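Local coordinates for ornithine carbamoyltransferase (Gloeobacter violaceus, PDB 3GD5), which probably catalyses the reversible transfer of the carbamoyl group from carbamoyl phosphate to ornithine, giving citrulline and phosphate in arginine biosynthesis, at residues L31-Q36 with L308-G313; L17-L22 with C139-D144; Q36-E41 with E296-L301; V64-A69 with I129-D134. One frame throughout, in Å; residues are numbered along the deposited sequence.

Interaction 1: L31-Q36 with L308-G313; sequences LTLAHQ and LAALMG
Leu-33 and Ala-310 mark the closest approach of the two backbones, with their CA atoms 8.4 Å apart, where helix 24-39 near the start of the chain meets helix 293-312 at its very end. This is light helix-helix packing between the first and last helices of the two-domain carbamoyltransferase fold. One side chain spans the gap. The CG of Leu-33 is anti to its backbone N (chi1 178°), which carries the branch outward to the C-terminal helix. Methyl CD2 does the touching: it stands 4.1 Å from CB of Ala-309 and 4.4 Å from CB of Ala-310, reaching two successive methyls, while CD1 stays farther from both. The leucine branch alone makes the contact with the two alanines. The contact is wholly apolar and sits toward the surface. Elsewhere on the two helices, Leu-31 and Ala-34 pack on Leu-145 and Leu-146 of helix 138-152, and Leu-308 on Leu-51, Ala-69 and Met-70. Besides the CB of Ala-310, Leu-33 CD2 comes within 4.3 Å of that residue's backbone N.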
loop_
_atom_site.group_PDB
_atom_site.type_symbol
_atom_site.label_atom_id
_atom_site.label_comp_id
_atom_site.label_asym_id
_atom_site.label_seq_id
_atom_site.Cartn_x
_atom_site.Cartn_y
_atom_site.Cartn_z
ATOM N N LEU A 31 13.430 40.222 14.344
ATOM C CA LEU A 31 14.842 39.927 14.126
ATOM C C LEU A 31 15.682 40.282 15.351
ATOM O O LEU A 31 16.621 39.561 15.708
ATOM C CB LEU A 31 15.358 40.683 12.895
ATOM C CG LEU A 31 14.801 40.233 11.539
ATOM C CD1 LEU A 31 15.307 41.147 10.430
ATOM C CD2 LEU A 31 15.228 38.796 11.268
ATOM N N THR A 32 15.342 41.392 16.000
ATOM C CA THR A 32 16.071 41.819 17.191
ATOM C C THR A 32 15.799 40.842 18.330
ATOM O O THR A 32 16.711 40.442 19.056
ATOM C CB THR A 32 15.657 43.258 17.624
ATOM O OG1 THR A 32 16.045 44.194 16.607
ATOM C CG2 THR A 32 16.327 43.644 18.936
ATOM N N LEU A 33 14.539 40.456 18.484
ATOM C CA LEU A 33 14.173 39.512 19.535
ATOM C C LEU A 33 14.925 38.189 19.341
ATOM O O LEU A 33 15.473 37.623 20.289
ATOM C CB LEU A 33 12.662 39.262 19.516
ATOM C CG LEU A 33 12.154 38.252 20.545
ATOM C CD1 LEU A 33 12.523 38.715 21.939
ATOM C CD2 LEU A 33 10.644 38.086 20.411
ATOM N N ALA A 34 14.952 37.701 18.109
ATOM C CA ALA A 34 15.641 36.454 17.813
ATOM C C ALA A 34 17.110 36.561 18.223
ATOM O O ALA A 34 17.646 35.674 18.901
ATOM C CB ALA A 34 15.528 36.136 16.331
ATOM N N HIS A 35 17.762 37.648 17.818
ATOM C CA HIS A 35 19.169 37.852 18.161
ATOM C C HIS A 35 19.389 37.911 19.668
ATOM O O HIS A 35 20.291 37.267 20.200
ATOM C CB HIS A 35 19.699 39.144 17.535
ATOM C CG HIS A 35 21.057 39.534 18.027
ATOM N ND1 HIS A 35 22.184 38.779 17.784
ATOM C CD2 HIS A 35 21.466 40.588 18.774
ATOM C CE1 HIS A 35 23.229 39.351 18.356
ATOM N NE2 HIS A 35 22.820 40.450 18.964
ATOM N N GLN A 36 18.562 38.685 20.359
ATOM C CA GLN A 36 18.699 38.815 21.801
ATOM C C GLN A 36 18.505 37.462 22.459
ATOM O O GLN A 36 19.227 37.102 23.389
ATOM C CB GLN A 36 17.669 39.799 22.347
ATOM C CG GLN A 36 17.699 41.154 21.685
ATOM C CD GLN A 36 16.654 42.091 22.255
ATOM O OE1 GLN A 36 15.471 41.744 22.338
ATOM N NE2 GLN A 36 17.080 43.288 22.646
ATOM N N LEU A 308 7.444 32.320 18.060
ATOM C CA LEU A 308 6.666 31.697 19.126
ATOM C C LEU A 308 6.526 32.677 20.301
ATOM O O LEU A 308 5.427 32.906 20.812
ATOM C CB LEU A 308 7.339 30.394 19.592
ATOM C CG LEU A 308 7.367 29.230 18.577
ATOM C CD1 LEU A 308 8.241 28.114 19.096
ATOM C CD2 LEU A 308 5.957 28.723 18.318
ATOM N N ALA A 309 7.639 33.265 20.720
ATOM C CA ALA A 309 7.601 34.213 21.821
ATOM C C ALA A 309 6.696 35.397 21.481
ATOM O O ALA A 309 5.816 35.761 22.255
ATOM C CB ALA A 309 9.002 34.700 22.133
ATOM N N ALA A 310 6.910 35.979 20.308
ATOM C CA ALA A 310 6.138 37.131 19.862
ATOM C C ALA A 310 4.636 36.909 19.755
ATOM O O ALA A 310 3.855 37.749 20.199
ATOM C CB ALA A 310 6.670 37.625 18.522
ATOM N N LEU A 311 4.225 35.790 19.165
ATOM C CA LEU A 311 2.802 35.524 18.975
ATOM C C LEU A 311 2.067 34.797 20.096
ATOM O O LEU A 311 0.839 34.865 20.170
ATOM C CB LEU A 311 2.588 34.773 17.658
ATOM C CG LEU A 311 3.109 35.464 16.391
ATOM C CD1 LEU A 311 2.531 34.772 15.149
ATOM C CD2 LEU A 311 2.699 36.931 16.404
ATOM N N MET A 312 2.805 34.101 20.959
ATOM C CA MET A 312 2.196 33.370 22.070
ATOM C C MET A 312 2.634 33.964 23.405
ATOM O O MET A 312 2.050 33.670 24.446
ATOM C CB MET A 312 2.604 31.886 22.037
ATOM C CG MET A 312 2.297 31.153 20.734
ATOM S SD MET A 312 2.765 29.390 20.780
ATOM C CE MET A 312 2.340 28.931 19.203
ATOM N N GLY A 313 3.682 34.784 23.350
ATOM C CA GLY A 313 4.261 35.415 24.531
ATOM C C GLY A 313 3.323 35.807 25.650
ATOM O O GLY A 313 3.583 35.398 26.805
#

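Interaction 2: L17-L22 with C139-D144; sequences LSLDDL and CQVVAD
Leu-19 reaches across to Val-141 and Val-142, joining a short 3-10 turn ahead of helix 24-39 to the first turns of helix 138-152 inside the carbamoyl phosphate domain. Its CB points at the helix but is too far back to touch it. CG, set anti to the main-chain N (chi1 -160°), extends the side chain farther and splits it into two methyls with separate partners. CD2 meets CG1 of Val-141 at 3.6 Å, the two side chains crossing at about a right angle. CD1 lies 3.9 Å from CG1 of Val-142, here with the side chains running past each other in opposite directions. The fork of the leucine thus fits against neighbouring valines in a buried, purely apolar contact.

Polar bonds hold both partners in shape. Asp-21 OD2 gathers the backbone N of Leu-17 at 2.8 Å and that of Ser-18 at 3.2 Å, both from the same face of the carboxylate, and Glu-136 takes the N of Leu-19. On the helix, Cys-139 and Gln-140 belong to the carbamoyl phosphate site inferred from relatives, and Gln-140 OE1 bonds Arg-300 of that same site. Its other amide atom is tied back along the helix: NE2 gives a hydrogen bond of 2.7 Å to the syn side of Asp-144 OD1, which lies nearly in the amide plane.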
loop_
_atom_site.group_PDB
_atom_site.type_symbol
_atom_site.label_atom_id
_atom_site.label_comp_id
_atom_site.label_asym_id
_atom_site.label_seq_id
_atom_site.Cartn_x
_atom_site.Cartn_y
_atom_site.Cartn_z
ATOM N N LEU A 17 1.111 34.205 8.698
ATOM C CA LEU A 17 0.730 33.376 7.556
ATOM C C LEU A 17 1.575 33.695 6.340
ATOM O O LEU A 17 1.882 32.820 5.530
ATOM C CB LEU A 17 -0.733 33.633 7.200
ATOM C CG LEU A 17 -1.807 32.895 7.993
ATOM C CD1 LEU A 17 -1.393 32.778 9.442
ATOM C CD2 LEU A 17 -3.134 33.613 7.835
ATOM N N SER A 18 1.927 34.971 6.227
ATOM C CA SER A 18 2.716 35.497 5.128
ATOM C C SER A 18 3.732 36.447 5.723
ATOM O O SER A 18 3.474 37.062 6.759
ATOM C CB SER A 18 1.798 36.257 4.165
ATOM O OG SER A 18 2.524 37.170 3.366
ATOM N N LEU A 19 4.895 36.564 5.092
ATOM C CA LEU A 19 5.899 37.473 5.617
ATOM C C LEU A 19 5.315 38.889 5.572
ATOM O O LEU A 19 5.730 39.770 6.322
ATOM C CB LEU A 19 7.181 37.408 4.787
ATOM C CG LEU A 19 8.430 37.929 5.515
ATOM C CD1 LEU A 19 8.701 37.091 6.767
ATOM C CD2 LEU A 19 9.622 37.853 4.596
ATOM N N ASP A 20 4.334 39.091 4.700
ATOM C CA ASP A 20 3.701 40.394 4.560
ATOM C C ASP A 20 2.731 40.702 5.702
ATOM O O ASP A 20 1.976 41.672 5.637
ATOM C CB ASP A 20 2.974 40.487 3.219
ATOM C CG ASP A 20 2.787 41.925 2.759
ATOM O OD1 ASP A 20 3.631 42.777 3.108
ATOM O OD2 ASP A 20 1.807 42.199 2.034
ATOM N N ASP A 21 2.749 39.872 6.740
ATOM C CA ASP A 21 1.888 40.091 7.899
ATOM C C ASP A 21 2.671 40.958 8.862
ATOM O O ASP A 21 2.160 41.401 9.885
ATOM C CB ASP A 21 1.529 38.768 8.588
ATOM C CG ASP A 21 0.528 37.954 7.798
ATOM O OD1 ASP A 21 0.012 38.471 6.786
ATOM O OD2 ASP A 21 0.252 36.803 8.193
ATOM N N LEU A 22 3.932 41.178 8.523
ATOM C CA LEU A 22 4.820 41.995 9.332
ATOM C C LEU A 22 5.224 43.178 8.487
ATOM O O LEU A 22 5.696 42.995 7.368
ATOM C CB LEU A 22 6.090 41.221 9.690
ATOM C CG LEU A 22 6.021 39.898 10.456
ATOM C CD1 LEU A 22 7.307 39.124 10.215
ATOM C CD2 LEU A 22 5.805 40.153 11.937
ATOM N N CYS A 139 9.056 31.757 8.020
ATOM C CA CYS A 139 10.037 31.415 9.034
ATOM C C CYS A 139 11.408 31.153 8.468
ATOM O O CYS A 139 12.399 31.520 9.086
ATOM C CB CYS A 139 9.558 30.221 9.861
ATOM S SG CYS A 139 8.112 30.621 10.925
ATOM N N GLN A 140 11.476 30.528 7.297
ATOM C CA GLN A 140 12.768 30.254 6.672
ATOM C C GLN A 140 13.490 31.579 6.424
ATOM O O GLN A 140 14.655 31.754 6.791
ATOM C CB GLN A 140 12.574 29.526 5.339
ATOM C CG GLN A 140 13.858 29.326 4.534
ATOM C CD GLN A 140 14.865 28.450 5.251
ATOM O OE1 GLN A 140 14.539 27.332 5.678
ATOM N NE2 GLN A 140 16.095 28.945 5.393
ATOM N N VAL A 141 12.777 32.512 5.808
ATOM C CA VAL A 141 13.336 33.814 5.489
ATOM C C VAL A 141 13.782 34.622 6.701
ATOM O O VAL A 141 14.819 35.280 6.635
ATOM C CB VAL A 141 12.342 34.636 4.625
ATOM C CG1 VAL A 141 12.797 36.112 4.515
ATOM C CG2 VAL A 141 12.260 34.011 3.238
ATOM N N VAL A 142 13.028 34.578 7.803
ATOM C CA VAL A 142 13.434 35.326 8.986
ATOM C C VAL A 142 14.761 34.750 9.484
ATOM O O VAL A 142 15.592 35.455 10.062
ATOM C CB VAL A 142 12.358 35.280 10.125
ATOM C CG1 VAL A 142 10.985 35.672 9.573
ATOM C CG2 VAL A 142 12.303 33.909 10.754
ATOM N N ALA A 143 14.969 33.463 9.237
ATOM C CA ALA A 143 16.205 32.810 9.647
ATOM C C ALA A 143 17.339 33.237 8.714
ATOM O O ALA A 143 18.469 33.477 9.152
ATOM C CB ALA A 143 16.040 31.284 9.610
ATOM N N ASP A 144 17.035 33.342 7.428
ATOM C CA ASP A 144 18.043 33.738 6.454
ATOM C C ASP A 144 18.500 35.170 6.724
ATOM O O ASP A 144 19.703 35.454 6.744
ATOM C CB ASP A 144 17.482 33.625 5.031
ATOM C CG ASP A 144 16.925 32.235 4.728
ATOM O OD1 ASP A 144 17.561 31.228 5.127
ATOM O OD2 ASP A 144 15.861 32.156 4.075
#

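Interaction 3: Q36-E41 with E296-L301; sequences QLKRGE and EAENRL
Lys-38 has CG turned anti to its N (chi1 -175°) and the rest of the chain fully extended, and so meets Asn-299, whose CG sits beside its own backbone N (chi1 -82°) with the amide swung round to the lysine. The two side chains cross at about a right angle. NZ donates to Asn-299 OD1 at 3.0 Å, in the carbonyl plane and on a lone pair, with a C=O...donor angle of 131°. Glu-298 crosses the lysine too: its OE2 lies 4.0 Å from CE but 4.4 Å from NZ, too far for a salt bridge. Its carboxylate is engaged elsewhere, OE2 with His-302 and OE1 in a salt bridge to Arg-102 of a second subunit.

The stem of the lysine is also covered, since CD lies 3.8 Å above the centre of the Arg-39 guanidinium. Just beyond, a Schellman motif ends helix 24-39, with Gly-40 at positive phi and Glu-41 N bonded to Gln-36 O at 2.8 Å.

Glu-150 binds both partners: OE2 forms salt bridges with Lys-38 NZ and Arg-39, and OE1 accepts from Asn-299 ND2, which also bonds Thr-147. A methionine in place of Lys-38 would probably leave Asn-299 OD1 without this donor and Glu-150 short of one positive charge. The contact thus joins helices 24-39, 138-152 and 293-312 by a polar network, the amide of Asn-299 held through both OD1 and ND2, one residue before Arg-300 of the probable carbamoyl phosphate site.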
loop_
_atom_site.group_PDB
_atom_site.type_symbol
_atom_site.label_atom_id
_atom_site.label_comp_id
_atom_site.label_asym_id
_atom_site.label_seq_id
_atom_site.Cartn_x
_atom_site.Cartn_y
_atom_site.Cartn_z
ATOM N N GLN A 36 18.562 38.685 20.359
ATOM C CA GLN A 36 18.699 38.815 21.801
ATOM C C GLN A 36 18.505 37.462 22.459
ATOM O O GLN A 36 19.227 37.102 23.389
ATOM C CB GLN A 36 17.669 39.799 22.347
ATOM C CG GLN A 36 17.699 41.154 21.685
ATOM C CD GLN A 36 16.654 42.091 22.255
ATOM O OE1 GLN A 36 15.471 41.744 22.338
ATOM N NE2 GLN A 36 17.080 43.288 22.646
ATOM N N LEU A 37 17.518 36.720 21.974
ATOM C CA LEU A 37 17.222 35.401 22.518
ATOM C C LEU A 37 18.398 34.469 22.256
ATOM O O LEU A 37 18.807 33.704 23.118
ATOM C CB LEU A 37 15.944 34.853 21.871
ATOM C CG LEU A 37 14.632 34.839 22.674
ATOM C CD1 LEU A 37 14.596 35.950 23.702
ATOM C CD2 LEU A 37 13.465 34.949 21.707
ATOM N N LYS A 38 18.954 34.554 21.059
ATOM C CA LYS A 38 20.077 33.706 20.701
ATOM C C LYS A 38 21.303 33.967 21.579
ATOM O O LYS A 38 21.962 33.030 22.021
ATOM C CB LYS A 38 20.439 33.920 19.228
ATOM C CG LYS A 38 21.519 32.985 18.719
ATOM C CD LYS A 38 21.810 33.214 17.248
ATOM C CE LYS A 38 22.870 32.243 16.737
ATOM N NZ LYS A 38 23.232 32.498 15.308
ATOM N N ARG A 39 21.595 35.240 21.841
ATOM C CA ARG A 39 22.767 35.607 22.632
ATOM C C ARG A 39 22.547 35.614 24.139
ATOM O O ARG A 39 23.490 35.817 24.904
ATOM C CB ARG A 39 23.299 36.975 22.174
ATOM C CG ARG A 39 24.023 36.952 20.823
ATOM C CD ARG A 39 23.135 36.387 19.704
ATOM N NE ARG A 39 23.798 36.337 18.396
ATOM C CZ ARG A 39 24.812 35.528 18.090
ATOM N NH1 ARG A 39 25.299 34.687 18.995
ATOM N NH2 ARG A 39 25.335 35.557 16.874
ATOM N N GLY A 40 21.308 35.385 24.566
ATOM C CA GLY A 40 21.018 35.371 25.986
ATOM C C GLY A 40 20.902 36.770 26.558
ATOM O O GLY A 40 20.952 36.956 27.770
ATOM N N GLU A 41 20.761 37.757 25.678
ATOM C CA GLU A 41 20.616 39.152 26.084
ATOM C C GLU A 41 19.148 39.386 26.409
ATOM O O GLU A 41 18.735 40.493 26.757
ATOM C CB GLU A 41 21.029 40.080 24.944
ATOM C CG GLU A 41 22.504 40.039 24.590
ATOM C CD GLU A 41 22.785 40.710 23.262
ATOM O OE1 GLU A 41 22.145 41.744 22.978
ATOM O OE2 GLU A 41 23.648 40.212 22.504
ATOM N N GLU A 296 22.784 28.935 8.734
ATOM C CA GLU A 296 21.451 29.307 8.281
ATOM C C GLU A 296 20.406 28.320 8.807
ATOM O O GLU A 296 19.312 28.716 9.196
ATOM C CB GLU A 296 21.438 29.333 6.753
ATOM C CG GLU A 296 20.085 29.562 6.114
ATOM C CD GLU A 296 20.118 29.300 4.617
ATOM O OE1 GLU A 296 19.103 29.565 3.941
ATOM O OE2 GLU A 296 21.162 28.824 4.117
ATOM N N ALA A 297 20.754 27.035 8.824
ATOM C CA ALA A 297 19.843 25.992 9.305
ATOM C C ALA A 297 19.619 26.112 10.817
ATOM O O ALA A 297 18.478 26.027 11.300
ATOM C CB ALA A 297 20.406 24.606 8.953
ATOM N N GLU A 298 20.704 26.303 11.563
ATOM C CA GLU A 298 20.593 26.465 13.006
ATOM C C GLU A 298 19.694 27.661 13.319
ATOM O O GLU A 298 18.924 27.636 14.282
ATOM C CB GLU A 298 21.965 26.707 13.646
ATOM C CG GLU A 298 21.898 26.846 15.166
ATOM C CD GLU A 298 23.188 27.376 15.787
ATOM O OE1 GLU A 298 24.286 26.898 15.418
ATOM O OE2 GLU A 298 23.101 28.267 16.659
ATOM N N ASN A 299 19.793 28.709 12.505
ATOM C CA ASN A 299 18.983 29.899 12.731
ATOM C C ASN A 299 17.484 29.692 12.543
ATOM O O ASN A 299 16.698 30.597 12.846
ATOM C CB ASN A 299 19.459 31.065 11.864
ATOM C CG ASN A 299 20.642 31.787 12.468
ATOM O OD1 ASN A 299 20.816 31.791 13.686
ATOM N ND2 ASN A 299 21.452 32.417 11.625
ATOM N N ARG A 300 17.077 28.523 12.048
ATOM C CA ARG A 300 15.642 28.255 11.907
ATOM C C ARG A 300 15.113 28.175 13.338
ATOM O O ARG A 300 13.991 28.572 13.638
ATOM C CB ARG A 300 15.380 26.916 11.197
ATOM C CG ARG A 300 15.824 26.851 9.735
ATOM C CD ARG A 300 14.917 27.645 8.800
ATOM N NE ARG A 300 13.890 26.811 8.176
ATOM C CZ ARG A 300 12.889 26.241 8.835
ATOM N NH1 ARG A 300 12.779 26.424 10.137
ATOM N NH2 ARG A 300 12.013 25.479 8.203
ATOM N N LEU A 301 15.948 27.656 14.227
ATOM C CA LEU A 301 15.567 27.512 15.629
ATOM C C LEU A 301 15.434 28.863 16.346
ATOM O O LEU A 301 14.431 29.137 17.017
ATOM C CB LEU A 301 16.598 26.640 16.355
ATOM C CG LEU A 301 16.648 26.744 17.880
ATOM C CD1 LEU A 301 15.296 26.400 18.437
ATOM C CD2 LEU A 301 17.723 25.825 18.446
#

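Interaction 4: V64-A69 with I129-D134; sequences VSFTVA and INALTD
Phe-66 meets Ile-129 and Ala-131 where helix 60-72 packs against strand 128-130 and the residues that follow it; this is an outer strand, within this chain, of the parallel sheet in the alpha/beta carbamoyl phosphate domain. The contacts across the interface are all apolar. The far end of the ring does the touching: CZ lies 4.1 Å from CG2 of Ile-129, and CE2 is 4.0 Å from CB and 4.1 Å from CA of Ala-131. Both methyls approach the ring obliquely. The branch Ile-129 offers to the phenylalanine is CG2, the one anti to the backbone N. Cys-139 joins the group, packing on both Phe-66 and Ile-129, and Gln-304 of helix 293-312 also packs on the ring.

Hydrogen bonds hold each side separately. Ile-129 bonds the backbones of Leu-107 and Ile-109 of strand 106-110, and Ala-131, where the chain turns a corner, bonds that of Ile-109. The CB of Asn-130 points away from the helix, and ND2 bonds Leu-17 O. On the helix, Val-68 N to Val-64 O at 3.0 Å continues the regular pattern.

Packing against another subunit involves other residues: Val-64 and Ser-65 touch Tyr-103, Thr-67 and Val-68 touch Ile-78, all of the second subunit. With no polar bond across it, the seam depends on shape and burial to set helix against strand, beside Thr-62 and Arg-110 of the carbamoyl phosphate site inferred from relatives.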
loop_
_atom_site.group_PDB
_atom_site.type_symbol
_atom_site.label_atom_id
_atom_site.label_comp_id
_atom_site.label_asym_id
_atom_site.label_seq_id
_atom_site.Cartn_x
_atom_site.Cartn_y
_atom_site.Cartn_z
ATOM N N VAL A 64 11.607 19.449 13.854
ATOM C CA VAL A 64 12.641 19.530 14.884
ATOM C C VAL A 64 12.963 20.978 15.268
ATOM O O VAL A 64 13.061 21.306 16.454
ATOM C CB VAL A 64 13.946 18.814 14.443
ATOM C CG1 VAL A 64 14.446 19.400 13.139
ATOM C CG2 VAL A 64 15.014 18.951 15.524
ATOM N N SER A 65 13.119 21.850 14.280
ATOM C CA SER A 65 13.429 23.249 14.575
ATOM C C SER A 65 12.313 23.910 15.400
ATOM O O SER A 65 12.588 24.673 16.323
ATOM C CB SER A 65 13.680 24.038 13.277
ATOM O OG SER A 65 12.555 24.016 12.414
ATOM N N PHE A 66 11.060 23.614 15.078
ATOM C CA PHE A 66 9.944 24.181 15.840
ATOM C C PHE A 66 9.835 23.608 17.254
ATOM O O PHE A 66 9.574 24.349 18.207
ATOM C CB PHE A 66 8.620 23.930 15.122
ATOM C CG PHE A 66 8.168 25.068 14.274
ATOM C CD1 PHE A 66 7.742 26.257 14.857
ATOM C CD2 PHE A 66 8.178 24.966 12.885
ATOM C CE1 PHE A 66 7.333 27.326 14.072
ATOM C CE2 PHE A 66 7.769 26.037 12.091
ATOM C CZ PHE A 66 7.348 27.217 12.690
ATOM N N THR A 67 10.029 22.295 17.379
ATOM C CA THR A 67 9.917 21.609 18.663
ATOM C C THR A 67 11.015 21.969 19.654
ATOM O O THR A 67 10.740 22.141 20.842
ATOM C CB THR A 67 9.862 20.046 18.480
ATOM O OG1 THR A 67 9.939 19.401 19.765
ATOM C CG2 THR A 67 11.020 19.563 17.643
ATOM N N VAL A 68 12.257 22.076 19.187
ATOM C CA VAL A 68 13.335 22.446 20.084
ATOM C C VAL A 68 13.154 23.914 20.470
ATOM O O VAL A 68 13.484 24.312 21.592
ATOM C CB VAL A 68 14.724 22.241 19.430
ATOM C CG1 VAL A 68 15.824 22.727 20.380
ATOM C CG2 VAL A 68 14.939 20.751 19.120
ATOM N N ALA A 69 12.613 24.715 19.551
ATOM C CA ALA A 69 12.379 26.137 19.831
ATOM C C ALA A 69 11.401 26.264 20.995
ATOM O O ALA A 69 11.677 26.951 21.983
ATOM C CB ALA A 69 11.821 26.846 18.594
ATOM N N ILE A 129 0.833 29.852 12.764
ATOM C CA ILE A 129 2.080 30.158 12.088
ATOM C C ILE A 129 2.228 29.299 10.849
ATOM O O ILE A 129 1.959 28.098 10.878
ATOM C CB ILE A 129 3.279 29.892 13.016
ATOM C CG1 ILE A 129 3.154 30.748 14.275
ATOM C CG2 ILE A 129 4.584 30.169 12.288
ATOM C CD1 ILE A 129 4.025 30.274 15.418
ATOM N N ASN A 130 2.656 29.916 9.759
ATOM C CA ASN A 130 2.864 29.205 8.509
ATOM C C ASN A 130 4.202 28.476 8.595
ATOM O O ASN A 130 5.257 29.105 8.555
ATOM C CB ASN A 130 2.880 30.192 7.331
ATOM C CG ASN A 130 3.241 29.526 6.017
ATOM O OD1 ASN A 130 3.619 28.359 5.988
ATOM N ND2 ASN A 130 3.134 30.270 4.922
ATOM N N ALA A 131 4.145 27.150 8.721
ATOM C CA ALA A 131 5.344 26.331 8.806
ATOM C C ALA A 131 5.894 26.144 7.401
ATOM O O ALA A 131 7.090 25.928 7.213
ATOM C CB ALA A 131 5.014 24.982 9.426
ATOM N N LEU A 132 4.999 26.220 6.421
ATOM C CA LEU A 132 5.354 26.095 5.015
ATOM C C LEU A 132 4.106 25.830 4.173
ATOM O O LEU A 132 3.258 25.016 4.547
ATOM C CB LEU A 132 6.349 24.942 4.810
ATOM C CG LEU A 132 7.304 25.018 3.610
ATOM C CD1 LEU A 132 8.147 23.753 3.538
ATOM C CD2 LEU A 132 6.519 25.195 2.328
ATOM N N THR A 133 3.980 26.538 3.052
ATOM C CA THR A 133 2.867 26.317 2.130
ATOM C C THR A 133 3.444 26.380 0.724
ATOM O O THR A 133 4.621 26.703 0.535
ATOM C CB THR A 133 1.724 27.384 2.242
ATOM O OG1 THR A 133 2.213 28.664 1.827
ATOM C CG2 THR A 133 1.184 27.470 3.673
ATOM N N ASP A 134 2.629 26.059 -0.264
ATOM C CA ASP A 134 3.098 26.119 -1.643
ATOM C C ASP A 134 3.412 27.566 -2.030
ATOM O O ASP A 134 4.220 27.811 -2.924
ATOM C CB ASP A 134 2.036 25.553 -2.590
ATOM C CG ASP A 134 1.948 24.029 -2.537
ATOM O OD1 ASP A 134 0.926 23.482 -3.002
ATOM O OD2 ASP A 134 2.900 23.376 -2.045
#

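Overall arrangement
The four contacts lie close together, their centres about 10 to 15 Å apart. Along the chain the segments run 17-22, 31-36, 36-41, 64-69, 129-134, 139-144, 296-301 and 308-313. Interactions 1 and 3 share Gln-36 and both join helix 24-39 to helix 293-312, linking the carbamoyl phosphate-binding and ornithine-binding parts of the protein. Interactions 2 and 4 stay within the former, where strand 128-130 is followed by helix 138-152. Helix 293-312 touches both: Arg-300 NE is hydrogen-bonded to Gln-140 OE1 of interaction 2, while Leu-301 and Leu-308 pack on Ala-69 of interaction 4. Interactions 3 and 4 also touch the second subunit, placing the probable active site near a hexamer interface.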